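Local coordinates for protein hypothetical glycoside hydrolase (Parabacteroides distasonis, PDB 3TAW) that is of unknown function but probably belongs to the glycoside hydrolase-like beta-propeller enzymes of the beta-fructosidase clan, at residues A[240-246]-A[262-268]; A[236-241]-A[299-303]. All coordinates share one frame; numbering follows the deposited sequence.

Interaction 1: residues A[240-246]-A[262-268]; sequences FDSQLTE and YNGKNEP
The strand axes of 244-246 and 262-265 approach to 4.6 Å and run antiparallel at 164°, with Leu244 opposite Lys265 and Glu246 opposite Asn263 as hydrogen-bonded pairs. They are the open end of the beta hairpin formed by strands 244-254 and 257-265, and a classic beta bulge ends the pairing: Gln243 and Leu244 both face Lys265. At the bulge, Lys265 O takes two backbone donors, Gln243 N at 2.8 Å and Ser242 N at 3.2 Å. Past it, Ser242 turns toward segment 262-268; its OG accepts from Glu267 N at 2.8 Å in a nearly straight bond and is also hydrogen-bonded to Tyr239 O.

On one face, the extended Lys265 lies alongside Gln243 and Leu244. Its CD packs on Leu244 CD1 at 3.7 Å, and NZ reaches Gln243 OE1 at 2.9 Å from above the amide plane. Gln243 CG lies opposite its backbone N (chi1 -170°), which carries the amide out beside Lys265. Gln243 NE2 gives a hydrogen to Glu267 OE1, close to the amide plane, and the two bonds fix the amide's rotation.

On the face that carries Thr245, Gly264 has only its CA to offer, and Asp241 CB packs on it at 3.6 Å. Beyond, Tyr262 crosses Asp241 at about a right angle; the phenol OH donates to Asp241 OD2 at 2.6 Å, meeting that oxygen from 45° above the carboxylate plane.

Interaction 2: residues A[236-241]-A[299-303]; sequences RSGYFD and RLDKP. With EDO (1,2-ethanediol), chain G.
Arg236 reaches across to Arg299 and Leu300, stretched out straight as far as NE. CB turns toward the 299-303 segment, and a chi1 of 54° tucks CG in between the backbone N and C. CG then passes Arg299 NH2 at 3.7 Å, and CD lies against the Arg299 guanidinium. From NE outward the two arginines overlap flat, running antiparallel, one over the other: the guanidinium centres are 3.8 Å apart and the planes 13° from parallel. Arg236 CZ sits over Arg299 NE, while the ring of Tyr239 covers the opposite face of the Arg236 guanidinium.

The negative charge of Asp241, the shared anion of a salt-bridge network, probably helps the two cations to stack. Arg236 grips OD1 side-on with NE and NH2, both on the syn side of the carboxylate. Arg299 takes OD2, which also accepts from Tyr262 OH, with NH2 at 2.8 Å and a weak second bond from NE; its guanidinium stands at 88° to the carboxylate. Arg299 NH2 also donates to Ser234 O. The network ties the loop before strand 244-254, which makes a type II turn from Arg236 to Tyr239, to the loop leaving strand 296-299, an end strand of the same sheet. In that turn Ser237 N donates to O2 of a 1,2-ethanediol at 2.7 Å, a molecule probably from the crystallisation liquor.

At the tip of Arg236, NH2 also donates to Leu300 O at 2.9 Å, close to the guanidinium plane, and NH1 binds a water that donates to Arg299 O and Asp301 OD1. Farther along, Pro303 lies on one face of the Phe240 ring in a CH-pi contact, CD 4.0 Å from the ring centroid. A second water accepts from Phe240 N and donates to Asp301 O.

Both contacts share Phe240 and Asp241 and lie on the same side of the chain's centre, interaction 1 in the sheet and interaction 2 in loops at its margin, their centres about 8 Å apart. Interaction 1 is mostly buried and joins neighbouring strands of a hairpin through backbone bonds, with side-chain polar bonds at its bulged end. Interaction 2 is only partly buried and joins two loops without regular pairing, through stacked guanidinium groups, charge and bridging waters. Asp241 gives a neutral hydrogen bond to the first and salt bridges to the second, while Phe240 lends its ring to both. A weak hydrogen bond between Arg299 NE and Tyr262 OH joins the two.

Interaction 1: residues A[240-246]-A[262-268]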
ATOM      1  N   PHE A 240      10.720  12.023 -11.560  1.00 15.77           N
ATOM      2  CA  PHE A 240      10.814  10.584 -11.259  1.00 15.80           C
ATOM      3  C   PHE A 240       9.467   9.880 -11.384  1.00 15.49           C
ATOM      4  O   PHE A 240       9.426   8.674 -11.664  1.00 15.76           O
ATOM      5  CB  PHE A 240      11.382  10.355  -9.857  1.00 15.61           C
ATOM      6  CG  PHE A 240      10.444  10.740  -8.753  1.00 15.17           C
ATOM      7  CD1 PHE A 240      10.332  12.067  -8.360  1.00 15.87           C
ATOM      8  CD2 PHE A 240       9.661   9.785  -8.122  1.00 14.85           C
ATOM      9  CE1 PHE A 240       9.454  12.437  -7.361  1.00 15.31           C
ATOM     10  CE2 PHE A 240       8.782  10.133  -7.115  1.00 14.89           C
ATOM     11  CZ  PHE A 240       8.662  11.481  -6.747  1.00 14.76           C
ATOM     12  N   ASP A 241       8.382  10.618 -11.131  1.00 14.95           N
ATOM     13  CA  ASP A 241       7.028  10.094 -11.267  1.00 14.49           C
ATOM     14  C   ASP A 241       6.402  10.510 -12.593  1.00 15.21           C
ATOM     15  O   ASP A 241       5.443  11.258 -12.629  1.00 15.13           O
ATOM     16  CB  ASP A 241       6.162  10.507 -10.068  1.00 14.23           C
ATOM     17  CG  ASP A 241       6.081  12.025  -9.855  1.00 14.47           C
ATOM     18  OD1 ASP A 241       6.952  12.805 -10.348  1.00 15.08           O
ATOM     19  OD2 ASP A 241       5.132  12.446  -9.130  1.00 13.84           O
ATOM     20  N   SER A 242       6.949   9.949 -13.667  1.00 15.78           N
ATOM     21  CA  SER A 242       6.665  10.345 -15.037  1.00 16.65           C
ATOM     22  C   SER A 242       5.879   9.301 -15.821  1.00 17.03           C
ATOM     23  O   SER A 242       5.368   9.607 -16.910  1.00 17.42           O
ATOM     24  CB  SER A 242       7.988  10.686 -15.753  1.00 17.23           C
ATOM     25  OG  SER A 242       9.045   9.772 -15.413  1.00 17.73           O
ATOM     26  N   GLN A 243       5.780   8.073 -15.300  1.00 16.76           N
ATOM     27  CA  GLN A 243       4.911   7.061 -15.900  1.00 17.49           C
ATOM     28  C   GLN A 243       3.744   6.653 -15.022  1.00 16.85           C
ATOM     29  O   GLN A 243       2.650   6.400 -15.532  1.00 17.10           O
ATOM     30  CB  GLN A 243       5.700   5.814 -16.324  1.00 18.70           C
ATOM     31  CG  GLN A 243       4.849   4.862 -17.168  1.00 20.23           C
ATOM     32  CD  GLN A 243       5.618   3.640 -17.646  1.00 21.62           C
ATOM     33  OE1 GLN A 243       5.264   2.503 -17.321  1.00 24.36           O
ATOM     34  NE2 GLN A 243       6.660   3.865 -18.416  1.00 22.65           N
ATOM     35  N   LEU A 244       3.991   6.542 -13.717  1.00 15.87           N
ATOM     36  CA  LEU A 244       2.940   6.177 -12.748  1.00 15.44           C
ATOM     37  C   LEU A 244       3.055   7.028 -11.501  1.00 14.80           C
ATOM     38  O   LEU A 244       4.147   7.469 -11.141  1.00 14.99           O
ATOM     39  CB  LEU A 244       3.013   4.693 -12.342  1.00 15.45           C
ATOM     40  CG  LEU A 244       2.931   3.626 -13.435  1.00 16.09           C
ATOM     41  CD1 LEU A 244       3.288   2.250 -12.833  1.00 15.73           C
ATOM     42  CD2 LEU A 244       1.569   3.621 -14.145  1.00 15.99           C
ATOM     43  N   THR A 245       1.905   7.247 -10.865  1.00 14.44           N
ATOM     44  CA  THR A 245       1.800   7.879  -9.531  1.00 14.25           C
ATOM     45  C   THR A 245       0.879   6.996  -8.670  1.00 13.84           C
ATOM     46  O   THR A 245      -0.353   7.139  -8.687  1.00 14.38           O
ATOM     47  CB  THR A 245       1.220   9.299  -9.595  1.00 14.50           C
ATOM     48  OG1 THR A 245      -0.026   9.274 -10.299  1.00 15.08           O
ATOM     49  CG2 THR A 245       2.185  10.254 -10.305  1.00 14.51           C
ATOM     50  N   GLU A 246       1.485   6.054  -7.955  1.00 13.42           N
ATOM     51  CA  GLU A 246       0.734   4.980  -7.308  1.00 12.93           C
ATOM     52  C   GLU A 246       0.729   5.163  -5.789  1.00 12.49           C
ATOM     53  O   GLU A 246       1.792   5.180  -5.130  1.00 12.46           O
ATOM     54  CB  GLU A 246       1.307   3.610  -7.689  1.00 13.25           C
ATOM     55  CG  GLU A 246       0.535   2.448  -7.119  1.00 13.16           C
ATOM     56  CD  GLU A 246       0.821   1.133  -7.810  1.00 14.10           C
ATOM     57  OE1 GLU A 246       1.879   1.037  -8.477  1.00 14.67           O
ATOM     58  OE2 GLU A 246      -0.028   0.218  -7.702  1.00 14.93           O
ATOM     59  N   TYR A 262       3.621   8.202  -1.905  1.00 11.65           N
ATOM     60  CA  TYR A 262       3.255   7.480  -3.127  1.00 11.60           C
ATOM     61  C   TYR A 262       4.507   7.033  -3.864  1.00 11.75           C
ATOM     62  O   TYR A 262       5.628   7.431  -3.520  1.00 12.07           O
ATOM     63  CB  TYR A 262       2.319   8.343  -3.983  1.00 11.99           C
ATOM     64  CG  TYR A 262       2.979   9.501  -4.692  1.00 12.55           C
ATOM     65  CD1 TYR A 262       3.126  10.745  -4.065  1.00 12.63           C
ATOM     66  CD2 TYR A 262       3.455   9.375  -6.000  1.00 13.12           C
ATOM     67  CE1 TYR A 262       3.718  11.790  -4.703  1.00 13.22           C
ATOM     68  CE2 TYR A 262       4.050  10.438  -6.653  1.00 12.94           C
ATOM     69  CZ  TYR A 262       4.181  11.649  -5.999  1.00 13.27           C
ATOM     70  OH  TYR A 262       4.767  12.712  -6.620  1.00 14.05           O
ATOM     71  N   ASN A 263       4.292   6.189  -4.857  1.00 11.82           N
ATOM     72  CA  ASN A 263       5.324   5.533  -5.626  1.00 12.34           C
ATOM     73  C   ASN A 263       5.307   6.006  -7.072  1.00 13.09           C
ATOM     74  O   ASN A 263       4.289   5.893  -7.755  1.00 13.38           O
ATOM     75  CB  ASN A 263       5.071   4.040  -5.544  1.00 12.29           C
ATOM     76  CG  ASN A 263       5.146   3.540  -4.106  1.00 12.16           C
ATOM     77  OD1 ASN A 263       6.232   3.535  -3.522  1.00 12.33           O
ATOM     78  ND2 ASN A 263       3.998   3.163  -3.514  1.00 11.70           N
ATOM     79  N   GLY A 264       6.420   6.568  -7.501  1.00 13.97           N
ATOM     80  CA  GLY A 264       6.568   7.091  -8.860  1.00 14.42           C
ATOM     81  C   GLY A 264       7.353   6.149  -9.718  1.00 15.41           C
ATOM     82  O   GLY A 264       8.434   5.728  -9.317  1.00 17.29           O
ATOM     83  N   LYS A 265       6.845   5.829 -10.903  1.00 15.31           N
ATOM     84  CA  LYS A 265       7.621   5.051 -11.855  1.00 15.30           C
ATOM     85  C   LYS A 265       8.243   6.015 -12.877  1.00 15.67           C
ATOM     86  O   LYS A 265       7.536   6.837 -13.458  1.00 15.26           O
ATOM     87  CB  LYS A 265       6.759   4.033 -12.578  1.00 15.39           C
ATOM     88  CG  LYS A 265       7.567   3.186 -13.583  1.00 15.83           C
ATOM     89  CD  LYS A 265       6.732   2.074 -14.222  1.00 16.10           C
ATOM     90  CE  LYS A 265       7.485   1.385 -15.348  1.00 17.05           C
ATOM     91  NZ  LYS A 265       6.647   0.279 -15.982  1.00 17.37           N
ATOM     92  N   ASN A 266       9.547   5.872 -13.106  1.00 16.14           N
ATOM     93  CA  ASN A 266      10.304   6.758 -14.001  1.00 17.20           C
ATOM     94  C   ASN A 266      10.207   6.348 -15.468  1.00 18.86           C
ATOM     95  O   ASN A 266      10.546   5.239 -15.857  1.00 18.60           O
ATOM     96  CB  ASN A 266      11.766   6.811 -13.538  1.00 17.51           C
ATOM     97  CG  ASN A 266      12.539   8.009 -14.070  1.00 18.01           C
ATOM     98  OD1 ASN A 266      11.975   9.063 -14.367  1.00 18.46           O
ATOM     99  ND2 ASN A 266      13.862   7.856 -14.155  1.00 18.04           N
ATOM    100  N   GLU A 267       9.717   7.251 -16.295  1.00 19.66           N
ATOM    101  CA  GLU A 267       9.720   7.034 -17.737  1.00 21.90           C
ATOM    102  C   GLU A 267      11.172   6.936 -18.210  1.00 22.54           C
ATOM    103  O   GLU A 267      12.018   7.738 -17.794  1.00 22.77           O
ATOM    104  CB  GLU A 267       8.989   8.198 -18.429  1.00 23.32           C
ATOM    105  CG  GLU A 267       8.732   7.998 -19.918  1.00 25.44           C
ATOM    106  CD  GLU A 267       7.825   6.827 -20.245  1.00 26.59           C
ATOM    107  OE1 GLU A 267       6.880   6.546 -19.506  1.00 27.60           O
ATOM    108  OE2 GLU A 267       8.024   6.192 -21.293  1.00 30.32           O
ATOM    109  N   PRO A 268      11.484   5.957 -19.076  1.00 23.43           N
ATOM    110  CA  PRO A 268      12.836   5.963 -19.632  1.00 24.67           C
ATOM    111  C   PRO A 268      13.108   7.219 -20.474  1.00 26.06           C
ATOM    112  O   PRO A 268      12.187   7.741 -21.112  1.00 26.05           O
ATOM    113  CB  PRO A 268      12.860   4.729 -20.544  1.00 25.22           C
ATOM    114  CG  PRO A 268      11.755   3.843 -20.054  1.00 24.44           C
ATOM    115  CD  PRO A 268      10.697   4.799 -19.542  1.00 23.98           C
TER

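Interaction 2: residues A[236-241]-A[299-303]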
ATOM      1  N   ARG A 236       4.105  13.092 -14.592  1.00 15.92           N
ATOM      2  CA  ARG A 236       4.559  14.368 -15.130  1.00 16.72           C
ATOM      3  C   ARG A 236       5.921  14.274 -15.796  1.00 17.22           C
ATOM      4  O   ARG A 236       6.861  13.666 -15.273  1.00 17.21           O
ATOM      5  CB  ARG A 236       4.571  15.418 -14.031  1.00 16.53           C
ATOM      6  CG  ARG A 236       5.338  15.021 -12.844  1.00 16.02           C
ATOM      7  CD  ARG A 236       5.385  16.043 -11.749  1.00 15.85           C
ATOM      8  NE  ARG A 236       6.127  15.450 -10.639  1.00 15.08           N
ATOM      9  CZ  ARG A 236       6.557  16.083  -9.548  1.00 15.19           C
ATOM     10  NH1 ARG A 236       6.322  17.391  -9.350  1.00 15.67           N
ATOM     11  NH2 ARG A 236       7.218  15.379  -8.635  1.00 15.18           N
ATOM     12  N   SER A 237       6.028  14.929 -16.954  1.00 17.85           N
ATOM     13  CA  SER A 237       7.232  14.896 -17.733  1.00 18.73           C
ATOM     14  C   SER A 237       8.380  15.494 -16.943  1.00 18.16           C
ATOM     15  O   SER A 237       8.228  16.553 -16.339  1.00 17.18           O
ATOM     16  CB  SER A 237       7.019  15.709 -19.016  1.00 20.15           C
ATOM     17  OG  SER A 237       8.261  16.029 -19.630  1.00 22.42           O
ATOM     18  N   GLY A 238       9.529  14.818 -16.966  1.00 18.17           N
ATOM     19  CA  GLY A 238      10.777  15.360 -16.417  1.00 18.40           C
ATOM     20  C   GLY A 238      11.067  15.031 -14.963  1.00 17.86           C
ATOM     21  O   GLY A 238      12.116  15.413 -14.434  1.00 18.31           O
ATOM     22  N   TYR A 239      10.144  14.338 -14.303  1.00 17.16           N
ATOM     23  CA  TYR A 239      10.311  13.977 -12.898  1.00 16.48           C
ATOM     24  C   TYR A 239      10.350  12.475 -12.750  1.00 16.15           C
ATOM     25  O   TYR A 239      10.037  11.750 -13.681  1.00 16.38           O
ATOM     26  CB  TYR A 239       9.173  14.555 -12.046  1.00 16.21           C
ATOM     27  CG  TYR A 239       9.155  16.070 -11.998  1.00 16.16           C
ATOM     28  CD1 TYR A 239       8.593  16.827 -13.039  1.00 16.46           C
ATOM     29  CD2 TYR A 239       9.702  16.757 -10.927  1.00 16.29           C
ATOM     30  CE1 TYR A 239       8.580  18.222 -12.981  1.00 16.77           C
ATOM     31  CE2 TYR A 239       9.713  18.143 -10.875  1.00 16.53           C
ATOM     32  CZ  TYR A 239       9.129  18.875 -11.895  1.00 16.84           C
ATOM     33  OH  TYR A 239       9.144  20.252 -11.822  1.00 17.16           O
ATOM     34  N   PHE A 240      10.720  12.023 -11.560  1.00 15.77           N
ATOM     35  CA  PHE A 240      10.814  10.584 -11.259  1.00 15.80           C
ATOM     36  C   PHE A 240       9.467   9.880 -11.384  1.00 15.49           C
ATOM     37  O   PHE A 240       9.426   8.674 -11.664  1.00 15.76           O
ATOM     38  CB  PHE A 240      11.382  10.355  -9.857  1.00 15.61           C
ATOM     39  CG  PHE A 240      10.444  10.740  -8.753  1.00 15.17           C
ATOM     40  CD1 PHE A 240      10.332  12.067  -8.360  1.00 15.87           C
ATOM     41  CD2 PHE A 240       9.661   9.785  -8.122  1.00 14.85           C
ATOM     42  CE1 PHE A 240       9.454  12.437  -7.361  1.00 15.31           C
ATOM     43  CE2 PHE A 240       8.782  10.133  -7.115  1.00 14.89           C
ATOM     44  CZ  PHE A 240       8.662  11.481  -6.747  1.00 14.76           C
ATOM     45  N   ASP A 241       8.382  10.618 -11.131  1.00 14.95           N
ATOM     46  CA  ASP A 241       7.028  10.094 -11.267  1.00 14.49           C
ATOM     47  C   ASP A 241       6.402  10.510 -12.593  1.00 15.21           C
ATOM     48  O   ASP A 241       5.443  11.258 -12.629  1.00 15.13           O
ATOM     49  CB  ASP A 241       6.162  10.507 -10.068  1.00 14.23           C
ATOM     50  CG  ASP A 241       6.081  12.025  -9.855  1.00 14.47           C
ATOM     51  OD1 ASP A 241       6.952  12.805 -10.348  1.00 15.08           O
ATOM     52  OD2 ASP A 241       5.132  12.446  -9.130  1.00 13.84           O
ATOM     53  N   ARG A 299       4.207  18.968  -3.403  1.00 14.81           N
ATOM     54  CA  ARG A 299       4.663  17.737  -4.077  1.00 14.32           C
ATOM     55  C   ARG A 299       6.179  17.765  -4.183  1.00 15.03           C
ATOM     56  O   ARG A 299       6.744  18.761  -4.656  1.00 15.89           O
ATOM     57  CB  ARG A 299       4.045  17.673  -5.466  1.00 14.44           C
ATOM     58  CG  ARG A 299       4.242  16.391  -6.238  1.00 14.20           C
ATOM     59  CD  ARG A 299       3.431  16.467  -7.524  1.00 14.55           C
ATOM     60  NE  ARG A 299       3.530  15.278  -8.358  1.00 14.35           N
ATOM     61  CZ  ARG A 299       2.869  15.087  -9.498  1.00 14.47           C
ATOM     62  NH1 ARG A 299       2.046  16.026  -9.963  1.00 14.79           N
ATOM     63  NH2 ARG A 299       3.012  13.953 -10.181  1.00 14.61           N
ATOM     64  N   LEU A 300       6.852  16.693  -3.755  1.00 14.53           N
ATOM     65  CA  LEU A 300       8.316  16.681  -3.774  1.00 14.93           C
ATOM     66  C   LEU A 300       8.806  16.607  -5.206  1.00 15.60           C
ATOM     67  O   LEU A 300       8.283  15.814  -5.986  1.00 15.41           O
ATOM     68  CB  LEU A 300       8.885  15.498  -2.988  1.00 14.83           C
ATOM     69  CG  LEU A 300       8.544  15.471  -1.501  1.00 14.65           C
ATOM     70  CD1 LEU A 300       9.205  14.227  -0.858  1.00 14.36           C
ATOM     71  CD2 LEU A 300       8.981  16.747  -0.820  1.00 15.63           C
ATOM     72  N   ASP A 301       9.803  17.427  -5.530  1.00 16.54           N
ATOM     73  CA  ASP A 301      10.448  17.417  -6.853  1.00 17.90           C
ATOM     74  C   ASP A 301      11.296  16.169  -7.083  1.00 17.91           C
ATOM     75  O   ASP A 301      11.499  15.751  -8.221  1.00 17.71           O
ATOM     76  CB  ASP A 301      11.432  18.588  -6.981  1.00 19.62           C
ATOM     77  CG  ASP A 301      10.778  19.939  -7.098  1.00 21.45           C
ATOM     78  OD1 ASP A 301       9.631  20.069  -7.560  1.00 21.21           O
ATOM     79  OD2 ASP A 301      11.498  20.911  -6.771  1.00 23.22           O
ATOM     80  N   LYS A 302      11.858  15.633  -5.998  1.00 17.37           N
ATOM     81  CA  LYS A 302      12.741  14.468  -6.052  1.00 18.21           C
ATOM     82  C   LYS A 302      12.270  13.450  -5.014  1.00 16.97           C
ATOM     83  O   LYS A 302      11.677  13.826  -3.995  1.00 16.57           O
ATOM     84  CB  LYS A 302      14.172  14.870  -5.728  1.00 20.07           C
ATOM     85  CG  LYS A 302      14.793  15.831  -6.738  1.00 22.35           C
ATOM     86  CD  LYS A 302      16.217  16.164  -6.382  1.00 25.12           C
ATOM     87  CE  LYS A 302      16.671  17.380  -7.155  1.00 27.50           C
ATOM     88  NZ  LYS A 302      18.131  17.635  -6.991  1.00 30.96           N
ATOM     89  N   PRO A 303      12.535  12.165  -5.265  1.00 16.68           N
ATOM     90  CA  PRO A 303      12.054  11.134  -4.342  1.00 16.16           C
ATOM     91  C   PRO A 303      12.747  11.208  -2.982  1.00 16.15           C
ATOM     92  O   PRO A 303      13.897  11.647  -2.899  1.00 17.48           O
ATOM     93  CB  PRO A 303      12.403   9.827  -5.059  1.00 16.43           C
ATOM     94  CG  PRO A 303      13.498  10.166  -6.003  1.00 16.94           C
ATOM     95  CD  PRO A 303      13.304  11.598  -6.383  1.00 16.96           C
TER
HETATM   96  C1  EDO G 392       3.212  15.977 -20.166  1.00 26.49           C
HETATM   97  O1  EDO G 392       4.225  15.015 -20.513  1.00 31.26           O
HETATM   98  C2  EDO G 392       2.747  15.731 -18.752  1.00 22.94           C
HETATM   99  O2  EDO G 392       3.809  16.142 -17.907  1.00 19.96           O
HETATM  100  O   HOH W   1       7.312  19.068  -7.246  1.00 18.71           O
HETATM  101  O   HOH W   2      12.404  13.957 -10.164  1.00 18.73           O